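Local coordinates for beta-fructofuranosidase (Arthrobacter, PDB 3WPU), which belongs to the levansucrase/invertase family of beta-fructofuranosidases, proteins whose characteristic fold is a five-bladed beta-propeller, at residues Gly363-Glu368 against Thr397-Leu402; Trp28-Ala33 against Thr359-Leu364; Asp76-Thr81 against Ile95-Val100; Val112-Gly117 against Thr161-Ser166. All blocks are in the same frame, centred on the assembly; numbering follows the deposited sequence.

The four contacts fall into two pairs, one between loops and a helix start, the other within a sheet of the beta-propeller. Contacts 1 and 2 share Gly363 and Leu364 on one loop, with centres about 11 Å apart, and Phe360 packs on Asp365 and Gly366. Contacts 3 and 4, about 10 Å apart between centres, lie in one curled sheet, where Val100 N probably donates to Lys115 O (2.8 Å) and Trp78 packs on Ser166. About 30 Å separates the centres of the two pairs. Glycerol, probably from the crystallisation liquor, bonds to Asp76 and Ser164 N and may mark a pocket; contacts 1 and 2, though buried, have centres 21 to 22 Å from the chain's centre.

Contact 1. Residues Gly363-Glu368 against Thr397-Leu402; sequences GLDGPE and TNLNFL
Thr397 OG1 is held by two hydrogen bonds while it touches Pro367: it bonds to Asn395 O and accepts from a water that lies 2.7 Å from Thr397 OG1. The same water accepts from Glu368 N, so the polar link between the segments runs through one bound water. Beside it, Pro367 CB packs against Thr397 OG1 at 3.4 Å. The methyl CG2, anti to the backbone N (OG1 at chi1 -64°), leans toward Pro367 CA. Farther along, Leu399 and Asp365 slide past each other in opposite directions. Leu399 CD2 does the touching, 3.9 Å from Asp365 OD2 and equally close to Gly366 C. The carboxylate has its main partner elsewhere, a salt bridge from OD1 to Arg357, whose NH2 also reaches Phe401 O. Leu399 is presented by a type I turn, Asn398 to Phe401, stiffened by an Asx turn in which Asn400 N donates to Asn398 OD1 at 2.9 Å. Both loops lie at the same end of one antiparallel sheet: 363-368 leads into strand 369-375, while the loop 397-402 follows the adjacent strand 391-394, and Leu364 carries the first loop on to helix 30-38.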
loop_
_atom_site.group_PDB
_atom_site.type_symbol
_atom_site.label_atom_id
_atom_site.label_comp_id
_atom_site.label_asym_id
_atom_site.label_seq_id
_atom_site.Cartn_x
_atom_site.Cartn_y
_atom_site.Cartn_z
ATOM N N GLY A 363 -16.904 11.970 -15.855
ATOM C CA GLY A 363 -18.217 11.587 -15.358
ATOM C C GLY A 363 -18.182 10.880 -14.002
ATOM O O GLY A 363 -19.228 10.642 -13.414
ATOM N N LEU A 364 -16.989 10.568 -13.501
ATOM C CA LEU A 364 -16.840 9.857 -12.229
ATOM C C LEU A 364 -16.160 10.731 -11.191
ATOM O O LEU A 364 -15.572 11.767 -11.515
ATOM C CB LEU A 364 -16.050 8.560 -12.436
ATOM C CG LEU A 364 -16.574 7.599 -13.498
ATOM C CD1 LEU A 364 -15.683 6.369 -13.561
ATOM C CD2 LEU A 364 -18.004 7.190 -13.207
ATOM N N ASP A 365 -16.259 10.342 -9.923
ATOM C CA ASP A 365 -15.742 11.170 -8.848
ATOM C C ASP A 365 -15.712 10.315 -7.575
ATOM O O ASP A 365 -16.538 9.430 -7.381
ATOM C CB ASP A 365 -16.663 12.382 -8.656
ATOM C CG ASP A 365 -15.944 13.606 -8.153
ATOM O OD1 ASP A 365 -14.710 13.603 -8.023
ATOM O OD2 ASP A 365 -16.662 14.584 -7.893
ATOM N N GLY A 366 -14.775 10.619 -6.702
ATOM C CA GLY A 366 -14.716 9.956 -5.411
ATOM C C GLY A 366 -13.590 10.522 -4.574
ATOM O O GLY A 366 -12.732 11.231 -5.100
ATOM N N PRO A 367 -13.552 10.154 -3.285
ATOM C CA PRO A 367 -12.507 10.665 -2.410
ATOM C C PRO A 367 -11.144 10.066 -2.676
ATOM O O PRO A 367 -11.020 8.933 -3.173
ATOM C CB PRO A 367 -12.988 10.250 -1.008
ATOM C CG PRO A 367 -13.886 9.080 -1.237
ATOM C CD PRO A 367 -14.521 9.294 -2.569
ATOM N N GLU A 368 -10.111 10.774 -2.268
ATOM C CA GLU A 368 -8.796 10.152 -2.085
ATOM C C GLU A 368 -8.893 9.025 -1.071
ATOM O O GLU A 368 -9.600 9.178 -0.078
ATOM C CB GLU A 368 -7.832 11.163 -1.474
ATOM C CG GLU A 368 -7.593 12.407 -2.314
ATOM C CD GLU A 368 -6.452 12.274 -3.316
ATOM O OE1 GLU A 368 -5.381 11.779 -2.961
ATOM O OE2 GLU A 368 -6.601 12.712 -4.466
ATOM N N THR A 397 -14.225 14.591 2.448
ATOM C CA THR A 397 -14.345 15.054 1.079
ATOM C C THR A 397 -15.760 15.550 0.833
ATOM O O THR A 397 -16.725 14.855 1.136
ATOM C CB THR A 397 -14.099 13.867 0.088
ATOM O OG1 THR A 397 -12.757 13.400 0.215
ATOM C CG2 THR A 397 -14.342 14.293 -1.369
ATOM N N ASN A 398 -15.876 16.775 0.305
ATOM C CA ASN A 398 -17.143 17.244 -0.211
ATOM C C ASN A 398 -17.184 17.109 -1.712
ATOM O O ASN A 398 -16.572 17.907 -2.423
ATOM C CB ASN A 398 -17.410 18.710 0.189
ATOM C CG ASN A 398 -18.888 19.077 0.034
ATOM O OD1 ASN A 398 -19.550 18.605 -0.888
ATOM N ND2 ASN A 398 -19.413 19.913 0.942
ATOM N N LEU A 399 -17.905 16.097 -2.210
ATOM C CA LEU A 399 -17.953 15.859 -3.663
ATOM C C LEU A 399 -18.720 16.934 -4.415
ATOM O O LEU A 399 -18.617 17.004 -5.637
ATOM C CB LEU A 399 -18.513 14.472 -4.001
ATOM C CG LEU A 399 -17.626 13.272 -3.665
ATOM C CD1 LEU A 399 -18.351 12.018 -4.135
ATOM C CD2 LEU A 399 -16.232 13.347 -4.268
ATOM N N ASN A 400 -19.446 17.791 -3.680
ATOM C CA ASN A 400 -20.160 18.909 -4.278
ATOM C C ASN A 400 -19.253 20.077 -4.652
ATOM O O ASN A 400 -19.709 21.020 -5.292
ATOM C CB ASN A 400 -21.279 19.403 -3.356
ATOM C CG ASN A 400 -22.197 18.279 -2.929
ATOM O OD1 ASN A 400 -22.246 17.906 -1.751
ATOM N ND2 ASN A 400 -22.881 17.711 -3.884
ATOM N N PHE A 401 -17.978 20.005 -4.283
ATOM C CA PHE A 401 -16.998 21.030 -4.624
ATOM C C PHE A 401 -15.768 20.412 -5.269
ATOM O O PHE A 401 -15.495 19.198 -5.121
ATOM C CB PHE A 401 -16.635 21.842 -3.374
ATOM C CG PHE A 401 -17.808 22.570 -2.787
ATOM C CD1 PHE A 401 -18.219 23.778 -3.330
ATOM C CD2 PHE A 401 -18.522 22.038 -1.735
ATOM C CE1 PHE A 401 -19.318 24.441 -2.822
ATOM C CE2 PHE A 401 -19.616 22.696 -1.213
ATOM C CZ PHE A 401 -20.019 23.903 -1.755
ATOM N N LEU A 402 -15.068 21.229 -6.051
ATOM C CA LEU A 402 -13.855 20.800 -6.727
ATOM C C LEU A 402 -12.836 20.280 -5.695
ATOM O O LEU A 402 -12.782 20.738 -4.552
ATOM C CB LEU A 402 -13.249 21.949 -7.542
ATOM C CG LEU A 402 -14.128 22.523 -8.676
ATOM C CD1 LEU A 402 -13.403 23.676 -9.349
ATOM C CD2 LEU A 402 -14.467 21.451 -9.697
HETATM O O HOH W 1 -10.335 13.168 -0.934
#

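Contact 2. Residues Trp28-Ala33 against Thr359-Leu364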
loop_
_atom_site.group_PDB
_atom_site.type_symbol
_atom_site.label_atom_id
_atom_site.label_comp_id
_atom_site.label_asym_id
_atom_site.label_seq_id
_atom_site.Cartn_x
_atom_site.Cartn_y
_atom_site.Cartn_z
ATOM N N TRP A 28 -13.842 -3.162 -12.037
ATOM C CA TRP A 28 -14.455 -2.126 -11.219
ATOM C C TRP A 28 -15.138 -1.223 -12.228
ATOM O O TRP A 28 -14.460 -0.516 -12.968
ATOM C CB TRP A 28 -13.394 -1.361 -10.436
ATOM C CG TRP A 28 -13.916 -0.321 -9.509
ATOM C CD1 TRP A 28 -15.164 -0.258 -8.963
ATOM C CD2 TRP A 28 -13.190 0.803 -8.969
ATOM N NE1 TRP A 28 -15.272 0.851 -8.156
ATOM C CE2 TRP A 28 -14.057 1.473 -8.101
ATOM C CE3 TRP A 28 -11.869 1.246 -9.082
ATOM C CZ2 TRP A 28 -13.676 2.618 -7.412
ATOM C CZ3 TRP A 28 -11.510 2.406 -8.418
ATOM C CH2 TRP A 28 -12.391 3.035 -7.567
ATOM N N THR A 29 -16.458 -1.338 -12.335
ATOM C CA THR A 29 -17.145 -0.790 -13.509
ATOM C C THR A 29 -17.521 0.665 -13.293
ATOM O O THR A 29 -17.504 1.147 -12.177
ATOM C CB THR A 29 -18.433 -1.550 -13.842
ATOM O OG1 THR A 29 -19.405 -1.327 -12.812
ATOM C CG2 THR A 29 -18.168 -3.056 -13.968
ATOM N N ARG A 30 -17.945 1.345 -14.363
ATOM C CA ARG A 30 -18.466 2.714 -14.224
ATOM C C ARG A 30 -19.752 2.730 -13.387
ATOM O O ARG A 30 -19.941 3.618 -12.580
ATOM C CB ARG A 30 -18.682 3.350 -15.596
ATOM C CG ARG A 30 -17.373 3.660 -16.299
ATOM C CD ARG A 30 -17.556 4.415 -17.613
ATOM N NE ARG A 30 -18.244 5.701 -17.513
ATOM C CZ ARG A 30 -17.651 6.868 -17.284
ATOM N NH1 ARG A 30 -16.343 6.937 -17.074
ATOM N NH2 ARG A 30 -18.377 7.976 -17.246
ATOM N N ALA A 31 -20.607 1.718 -13.546
ATOM C CA ALA A 31 -21.819 1.594 -12.758
ATOM C C ALA A 31 -21.467 1.474 -11.272
ATOM O O ALA A 31 -22.095 2.122 -10.424
ATOM C CB ALA A 31 -22.620 0.379 -13.222
ATOM N N ASP A 32 -20.445 0.678 -10.971
ATOM C CA ASP A 32 -19.946 0.498 -9.589
ATOM C C ASP A 32 -19.449 1.860 -9.065
ATOM O O ASP A 32 -19.859 2.323 -8.007
ATOM C CB ASP A 32 -18.795 -0.537 -9.549
ATOM C CG ASP A 32 -19.249 -1.987 -9.825
ATOM O OD1 ASP A 32 -20.448 -2.308 -9.674
ATOM O OD2 ASP A 32 -18.351 -2.803 -10.149
ATOM N N ALA A 33 -18.571 2.486 -9.827
ATOM C CA ALA A 33 -17.945 3.718 -9.393
ATOM C C ALA A 33 -18.967 4.838 -9.212
ATOM O O ALA A 33 -18.770 5.745 -8.372
ATOM C CB ALA A 33 -16.831 4.114 -10.373
ATOM N N THR A 359 -7.687 11.235 -10.475
ATOM C CA THR A 359 -7.441 10.185 -11.432
ATOM C C THR A 359 -8.720 9.494 -11.892
ATOM O O THR A 359 -8.660 8.656 -12.780
ATOM C CB THR A 359 -6.489 9.132 -10.841
ATOM O OG1 THR A 359 -6.960 8.768 -9.547
ATOM C CG2 THR A 359 -5.093 9.672 -10.727
ATOM N N PHE A 360 -9.875 9.820 -11.313
ATOM C CA PHE A 360 -11.135 9.308 -11.826
ATOM C C PHE A 360 -11.442 9.831 -13.227
ATOM O O PHE A 360 -11.217 10.999 -13.534
ATOM C CB PHE A 360 -12.324 9.617 -10.899
ATOM C CG PHE A 360 -12.424 8.693 -9.708
ATOM C CD1 PHE A 360 -12.884 7.381 -9.867
ATOM C CD2 PHE A 360 -12.111 9.125 -8.425
ATOM C CE1 PHE A 360 -12.996 6.539 -8.766
ATOM C CE2 PHE A 360 -12.212 8.279 -7.326
ATOM C CZ PHE A 360 -12.652 6.968 -7.505
ATOM N N ALA A 361 -11.988 8.952 -14.061
ATOM C CA ALA A 361 -12.357 9.307 -15.428
ATOM C C ALA A 361 -13.511 10.289 -15.512
ATOM O O ALA A 361 -14.288 10.477 -14.558
ATOM C CB ALA A 361 -12.740 8.056 -16.176
ATOM N N ALA A 362 -13.685 10.828 -16.718
ATOM C CA ALA A 362 -14.793 11.717 -16.982
ATOM C C ALA A 362 -16.121 11.138 -16.516
ATOM O O ALA A 362 -16.417 9.962 -16.719
ATOM C CB ALA A 362 -14.851 12.080 -18.463
ATOM N N GLY A 363 -16.904 11.970 -15.855
ATOM C CA GLY A 363 -18.217 11.587 -15.358
ATOM C C GLY A 363 -18.182 10.880 -14.002
ATOM O O GLY A 363 -19.228 10.642 -13.414
ATOM N N LEU A 364 -16.989 10.568 -13.501
ATOM C CA LEU A 364 -16.840 9.857 -12.229
ATOM C C LEU A 364 -16.160 10.731 -11.191
ATOM O O LEU A 364 -15.572 11.767 -11.515
ATOM C CB LEU A 364 -16.050 8.560 -12.436
ATOM C CG LEU A 364 -16.574 7.599 -13.498
ATOM C CD1 LEU A 364 -15.683 6.369 -13.561
ATOM C CD2 LEU A 364 -18.004 7.190 -13.207
#
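The N-terminal turn of helix 30-38 meets the type II turn Ala361-Leu364 where Arg30 clasps the carbonyl of Ala362. Both terminal nitrogens serve this one oxygen, Arg30 NH2 at 2.8 Å and Arg30 NH1 at 3.0 Å from Ala362 O, which lies in the guanidinium plane. A bend at chi3 (59°) swings the group across to the turn. Leu364 lies over one guanidinium face, its CD2 4.0 Å above the plane and over the centre, so the flat group is fixed both at its end and on a face. Arg30 NE pairs with Glu291, and NH1 also reaches the carbonyl of Cys332, a disulfide-linked residue. Gly363 takes the third position of the turn with a positive phi of 84°. On the apolar side, Leu364 CD1 meets Ala33 CB, and Trp28 CH2 comes within 3.8 Å of Phe360 CE1, the two ring planes inclined at 70°. Thr29 and Asp32 close the helix start as a capping box, Asp32 N to Thr29 OG1 being 2.9 Å. Around this core, Trp28 joins its backbone to Ser329 of strand 321-331 and its ring to Tyr371 and Phe373 of strand 369-375, while Phe360 rests on Leu36 farther along helix 30-38.

Contact 3. Residues Asp76-Thr81 against Ile95-Val100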
loop_
_atom_site.group_PDB
_atom_site.type_symbol
_atom_site.label_atom_id
_atom_site.label_comp_id
_atom_site.label_asym_id
_atom_site.label_seq_id
_atom_site.Cartn_x
_atom_site.Cartn_y
_atom_site.Cartn_z
ATOM N N ASP A 76 5.305 6.654 1.442
ATOM C CA ASP A 76 4.887 5.238 1.467
ATOM C C ASP A 76 5.773 4.420 2.413
ATOM O O ASP A 76 6.992 4.451 2.300
ATOM C CB ASP A 76 4.986 4.555 0.119
ATOM C CG ASP A 76 4.276 5.268 -1.002
ATOM O OD1 ASP A 76 3.743 6.374 -0.846
ATOM O OD2 ASP A 76 4.286 4.682 -2.093
ATOM N N THR A 77 5.143 3.681 3.321
ATOM C CA THR A 77 5.834 2.943 4.349
ATOM C C THR A 77 5.280 1.521 4.369
ATOM O O THR A 77 4.078 1.300 4.139
ATOM C CB THR A 77 5.681 3.642 5.695
ATOM O OG1 THR A 77 6.324 4.937 5.584
ATOM C CG2 THR A 77 6.265 2.836 6.830
ATOM N N TRP A 78 6.158 0.582 4.675
ATOM C CA TRP A 78 5.751 -0.814 4.880
ATOM C C TRP A 78 6.497 -1.520 6.006
ATOM O O TRP A 78 7.675 -1.252 6.272
ATOM C CB TRP A 78 5.846 -1.634 3.602
ATOM C CG TRP A 78 7.187 -1.661 2.909
ATOM C CD1 TRP A 78 8.138 -2.633 2.997
ATOM C CD2 TRP A 78 7.680 -0.698 1.979
ATOM N NE1 TRP A 78 9.204 -2.335 2.171
ATOM C CE2 TRP A 78 8.952 -1.133 1.553
ATOM C CE3 TRP A 78 7.184 0.526 1.494
ATOM C CZ2 TRP A 78 9.730 -0.398 0.642
ATOM C CZ3 TRP A 78 7.939 1.231 0.583
ATOM C CH2 TRP A 78 9.225 0.787 0.195
ATOM N N PRO A 79 5.802 -2.474 6.660
ATOM C CA PRO A 79 6.410 -3.268 7.729
ATOM C C PRO A 79 7.200 -4.458 7.170
ATOM O O PRO A 79 7.203 -4.692 5.978
ATOM C CB PRO A 79 5.183 -3.771 8.505
ATOM C CG PRO A 79 4.159 -3.957 7.448
ATOM C CD PRO A 79 4.388 -2.830 6.458
ATOM N N LEU A 80 7.864 -5.177 8.054
ATOM C CA LEU A 80 8.474 -6.445 7.723
ATOM C C LEU A 80 7.399 -7.519 7.892
ATOM O O LEU A 80 6.749 -7.586 8.950
ATOM C CB LEU A 80 9.619 -6.682 8.685
ATOM C CG LEU A 80 10.642 -7.734 8.396
ATOM C CD1 LEU A 80 11.086 -7.648 6.935
ATOM C CD2 LEU A 80 11.807 -7.490 9.365
ATOM N N THR A 81 7.207 -8.356 6.870
ATOM C CA THR A 81 6.104 -9.290 6.864
ATOM C C THR A 81 6.530 -10.702 6.568
ATOM O O THR A 81 7.609 -10.935 6.051
ATOM C CB THR A 81 5.035 -8.888 5.829
ATOM O OG1 THR A 81 5.625 -8.733 4.526
ATOM C CG2 THR A 81 4.396 -7.566 6.226
ATOM N N ILE A 95 10.734 -2.811 12.838
ATOM C CA ILE A 95 11.488 -2.283 11.711
ATOM C C ILE A 95 10.501 -1.985 10.581
ATOM O O ILE A 95 9.680 -2.830 10.213
ATOM C CB ILE A 95 12.538 -3.299 11.194
ATOM C CG1 ILE A 95 13.621 -3.549 12.242
ATOM C CG2 ILE A 95 13.149 -2.813 9.875
ATOM C CD1 ILE A 95 14.424 -4.800 11.990
ATOM N N ILE A 96 10.579 -0.768 10.051
ATOM C CA ILE A 96 9.785 -0.378 8.877
ATOM C C ILE A 96 10.684 0.183 7.790
ATOM O O ILE A 96 11.800 0.676 8.062
ATOM C CB ILE A 96 8.680 0.622 9.221
ATOM C CG1 ILE A 96 9.294 1.904 9.785
ATOM C CG2 ILE A 96 7.665 -0.032 10.163
ATOM C CD1 ILE A 96 8.301 3.020 10.065
ATOM N N PHE A 97 10.181 0.084 6.567
ATOM C CA PHE A 97 10.807 0.670 5.381
ATOM C C PHE A 97 9.929 1.776 4.869
ATOM O O PHE A 97 8.697 1.645 4.882
ATOM C CB PHE A 97 10.967 -0.390 4.291
ATOM C CG PHE A 97 12.002 -1.425 4.608
ATOM C CD1 PHE A 97 13.337 -1.193 4.332
ATOM C CD2 PHE A 97 11.636 -2.631 5.163
ATOM C CE1 PHE A 97 14.302 -2.145 4.605
ATOM C CE2 PHE A 97 12.596 -3.593 5.434
ATOM C CZ PHE A 97 13.921 -3.352 5.158
ATOM N N SER A 98 10.550 2.874 4.425
ATOM C CA SER A 98 9.826 4.019 3.914
ATOM C C SER A 98 10.499 4.632 2.694
ATOM O O SER A 98 11.732 4.629 2.586
ATOM C CB SER A 98 9.759 5.142 4.955
ATOM O OG SER A 98 9.162 4.760 6.185
ATOM N N LEU A 99 9.689 5.215 1.801
ATOM C CA LEU A 99 10.208 6.110 0.786
ATOM C C LEU A 99 10.567 7.407 1.502
ATOM O O LEU A 99 9.760 7.924 2.282
ATOM C CB LEU A 99 9.179 6.409 -0.313
ATOM C CG LEU A 99 8.702 5.202 -1.126
ATOM C CD1 LEU A 99 7.949 5.660 -2.352
ATOM C CD2 LEU A 99 9.885 4.318 -1.475
ATOM N N VAL A 100 11.796 7.846 1.298
ATOM C CA VAL A 100 12.276 9.102 1.902
ATOM C C VAL A 100 12.927 9.979 0.842
ATOM O O VAL A 100 13.444 9.494 -0.163
ATOM C CB VAL A 100 13.242 8.843 3.086
ATOM C CG1 VAL A 100 12.572 8.014 4.192
ATOM C CG2 VAL A 100 14.524 8.164 2.644
HETATM O O HOH W 2 7.611 -4.504 10.928
#
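Phe97 lays its CB over a face of the Trp78 indole, a CH-pi contact with CB 3.6 Å from the centroid of the five-membered ring. The phenyl ring beyond it is nearly parallel to the indole, at 21°, but so far displaced that the two barely overlap. Trp78 achieves this with CG between its backbone N and carbonyl carbon (chi1 56°), which folds the indole back across the neighbouring strand; Leu99 CD2 then meets its edge, 4.0 Å from Trp78 CH2. Trp78 NE1, buried under Phe97, has no polar partner in the model. On the other face of the sheet, Ser98 OG donates to Thr77 OG1 at 2.9 Å, and Thr77 OG1 also bonds to Trp75 O. Thr77 CG2 packs on Ile96 CD1. In the antiparallel ladder Trp78 and Phe97 form a hydrogen-bonded pair, Thr77 and Ser98 the next, non-hydrogen-bonded one, and beyond it Leu99 N donates to Asp76 O at 2.8 Å; past Pro79 a water bridges Leu80 N and Ile95 O. Asp76 bonds to Ser422 and to a glycerol. In the mixed sheet, strand 159-169 runs parallel beside 72-81, and strand 115-122 flanks 93-102, lending Ile116 to both Trp78 and Leu99.

Contact 4. Residues Val112-Gly117 against Thr161-Ser166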
loop_
_atom_site.group_PDB
_atom_site.type_symbol
_atom_site.label_atom_id
_atom_site.label_comp_id
_atom_site.label_asym_id
_atom_site.label_seq_id
_atom_site.Cartn_x
_atom_site.Cartn_y
_atom_site.Cartn_z
ATOM N N VAL A 112 11.080 12.051 -8.092
ATOM C CA VAL A 112 12.266 11.771 -8.920
ATOM C C VAL A 112 13.579 11.699 -8.149
ATOM O O VAL A 112 14.625 11.426 -8.756
ATOM C CB VAL A 112 12.400 12.685 -10.157
ATOM C CG1 VAL A 112 11.216 12.489 -11.081
ATOM C CG2 VAL A 112 12.543 14.149 -9.764
ATOM N N PHE A 113 13.508 11.888 -6.825
ATOM C CA PHE A 113 14.661 11.800 -5.932
ATOM C C PHE A 113 14.419 10.839 -4.774
ATOM O O PHE A 113 15.109 10.878 -3.767
ATOM C CB PHE A 113 15.009 13.198 -5.390
ATOM C CG PHE A 113 15.264 14.206 -6.464
ATOM C CD1 PHE A 113 16.342 14.072 -7.317
ATOM C CD2 PHE A 113 14.418 15.287 -6.626
ATOM C CE1 PHE A 113 16.552 14.984 -8.342
ATOM C CE2 PHE A 113 14.628 16.204 -7.643
ATOM C CZ PHE A 113 15.704 16.052 -8.493
ATOM N N ALA A 114 13.489 9.896 -4.973
ATOM C CA ALA A 114 13.036 9.009 -3.908
ATOM C C ALA A 114 14.022 7.883 -3.682
ATOM O O ALA A 114 14.589 7.343 -4.636
ATOM C CB ALA A 114 11.692 8.408 -4.267
ATOM N N LYS A 115 14.187 7.543 -2.409
ATOM C CA LYS A 115 15.016 6.413 -1.986
ATOM C C LYS A 115 14.330 5.653 -0.854
ATOM O O LYS A 115 13.430 6.164 -0.214
ATOM C CB LYS A 115 16.378 6.923 -1.524
ATOM C CG LYS A 115 17.117 7.709 -2.586
ATOM C CD LYS A 115 18.404 8.282 -2.019
ATOM C CE LYS A 115 19.041 9.214 -3.019
ATOM N NZ LYS A 115 20.335 9.671 -2.477
ATOM N N ILE A 116 14.700 4.392 -0.663
ATOM C CA ILE A 116 14.203 3.634 0.461
ATOM C C ILE A 116 15.112 3.795 1.667
ATOM O O ILE A 116 16.327 3.562 1.598
ATOM C CB ILE A 116 14.017 2.136 0.120
ATOM C CG1 ILE A 116 12.924 2.017 -0.938
ATOM C CG2 ILE A 116 13.706 1.357 1.385
ATOM C CD1 ILE A 116 12.798 0.637 -1.560
ATOM N N GLY A 117 14.487 4.176 2.782
ATOM C CA GLY A 117 15.138 4.270 4.076
ATOM C C GLY A 117 14.463 3.330 5.058
ATOM O O GLY A 117 13.516 2.625 4.702
ATOM N N THR A 161 15.538 6.158 -8.983
ATOM C CA THR A 161 14.847 6.133 -7.695
ATOM C C THR A 161 14.484 4.740 -7.283
ATOM O O THR A 161 14.486 3.821 -8.088
ATOM C CB THR A 161 13.538 6.908 -7.729
ATOM O OG1 THR A 161 12.622 6.326 -8.669
ATOM C CG2 THR A 161 13.779 8.315 -8.125
ATOM N N GLN A 162 14.171 4.631 -6.002
ATOM C CA GLN A 162 13.532 3.469 -5.424
ATOM C C GLN A 162 12.136 3.893 -5.008
ATOM O O GLN A 162 11.950 4.884 -4.295
ATOM C CB GLN A 162 14.301 2.902 -4.242
ATOM C CG GLN A 162 15.722 2.489 -4.572
ATOM C CD GLN A 162 16.764 3.296 -3.832
ATOM O OE1 GLN A 162 16.561 3.663 -2.690
ATOM N NE2 GLN A 162 17.911 3.521 -4.463
ATOM N N TRP A 163 11.159 3.183 -5.548
ATOM C CA TRP A 163 9.749 3.385 -5.231
ATOM C C TRP A 163 9.213 2.173 -4.424
ATOM O O TRP A 163 9.990 1.261 -4.120
ATOM C CB TRP A 163 8.999 3.677 -6.535
ATOM C CG TRP A 163 9.137 5.104 -7.060
ATOM C CD1 TRP A 163 9.866 6.127 -6.527
ATOM C CD2 TRP A 163 8.517 5.612 -8.234
ATOM N NE1 TRP A 163 9.710 7.269 -7.300
ATOM C CE2 TRP A 163 8.884 6.977 -8.355
ATOM C CE3 TRP A 163 7.650 5.066 -9.176
ATOM C CZ2 TRP A 163 8.431 7.779 -9.417
ATOM C CZ3 TRP A 163 7.183 5.878 -10.232
ATOM C CH2 TRP A 163 7.576 7.220 -10.331
ATOM N N SER A 164 7.904 2.145 -4.117
ATOM C CA SER A 164 7.312 1.307 -3.070
ATOM C C SER A 164 7.366 -0.173 -3.390
ATOM O O SER A 164 7.453 -0.566 -4.531
ATOM C CB SER A 164 5.832 1.678 -2.825
ATOM O OG SER A 164 5.365 1.155 -1.588
ATOM N N GLY A 165 7.291 -0.957 -2.338
ATOM C CA GLY A 165 7.149 -2.400 -2.460
ATOM C C GLY A 165 6.726 -2.974 -1.128
ATOM O O GLY A 165 5.713 -2.554 -0.544
ATOM N N SER A 166 7.475 -3.977 -0.668
ATOM C CA SER A 166 7.171 -4.753 0.529
ATOM C C SER A 166 8.464 -5.454 0.969
ATOM O O SER A 166 9.474 -5.420 0.244
ATOM C CB SER A 166 6.084 -5.795 0.240
ATOM O OG SER A 166 6.422 -6.524 -0.922
HETATM O O HOH W 3 18.181 3.563 -0.384
#
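The Trp163 indole is met at its edge by Ala114 CB, in the ring plane and 3.7 Å from Trp163 CD1, while Thr161 OG1 lies over one face, 3.3 Å above the plane and offset toward the rim. Trp163 NE1 bonds to His111 O, just ahead of the first segment. A second flat group is the carboxamide of Gln162. In its plane, Ile116 N donates to Gln162 OE1 at 2.8 Å, a nearly straight bond (163° at the hydrogen). A bend at chi2 (116°) turns the amide to this N-H, and Gln162 CB packs on Ile116 CG1 at 3.7 Å. Gln162 also uses its backbone: Gln162 N donates to Ala114 O, two residues before Ile116, at 3.1 Å and from well above the carbonyl plane. Thr161 CG2 presses on Val112 O at 3.3 Å. With the short segments of strands 115-122 and 159-169 inclined at 61° in one curled sheet, no regular beta bridge joins them, and the side-chain oxygen of Gln162 stands in for a backbone acceptor. Gln162 OE1 is gripped twice, since a water that also donates to Ile116 O donates to it, while NE2 bonds to Thr148 OG1; this fixes the buried amide's rotation. Both ends of the side-chain amide and the backbone N-H of Gln162 are thus satisfied, whereas Gln162 O is buried beside Ala114 CB without a polar partner in the model.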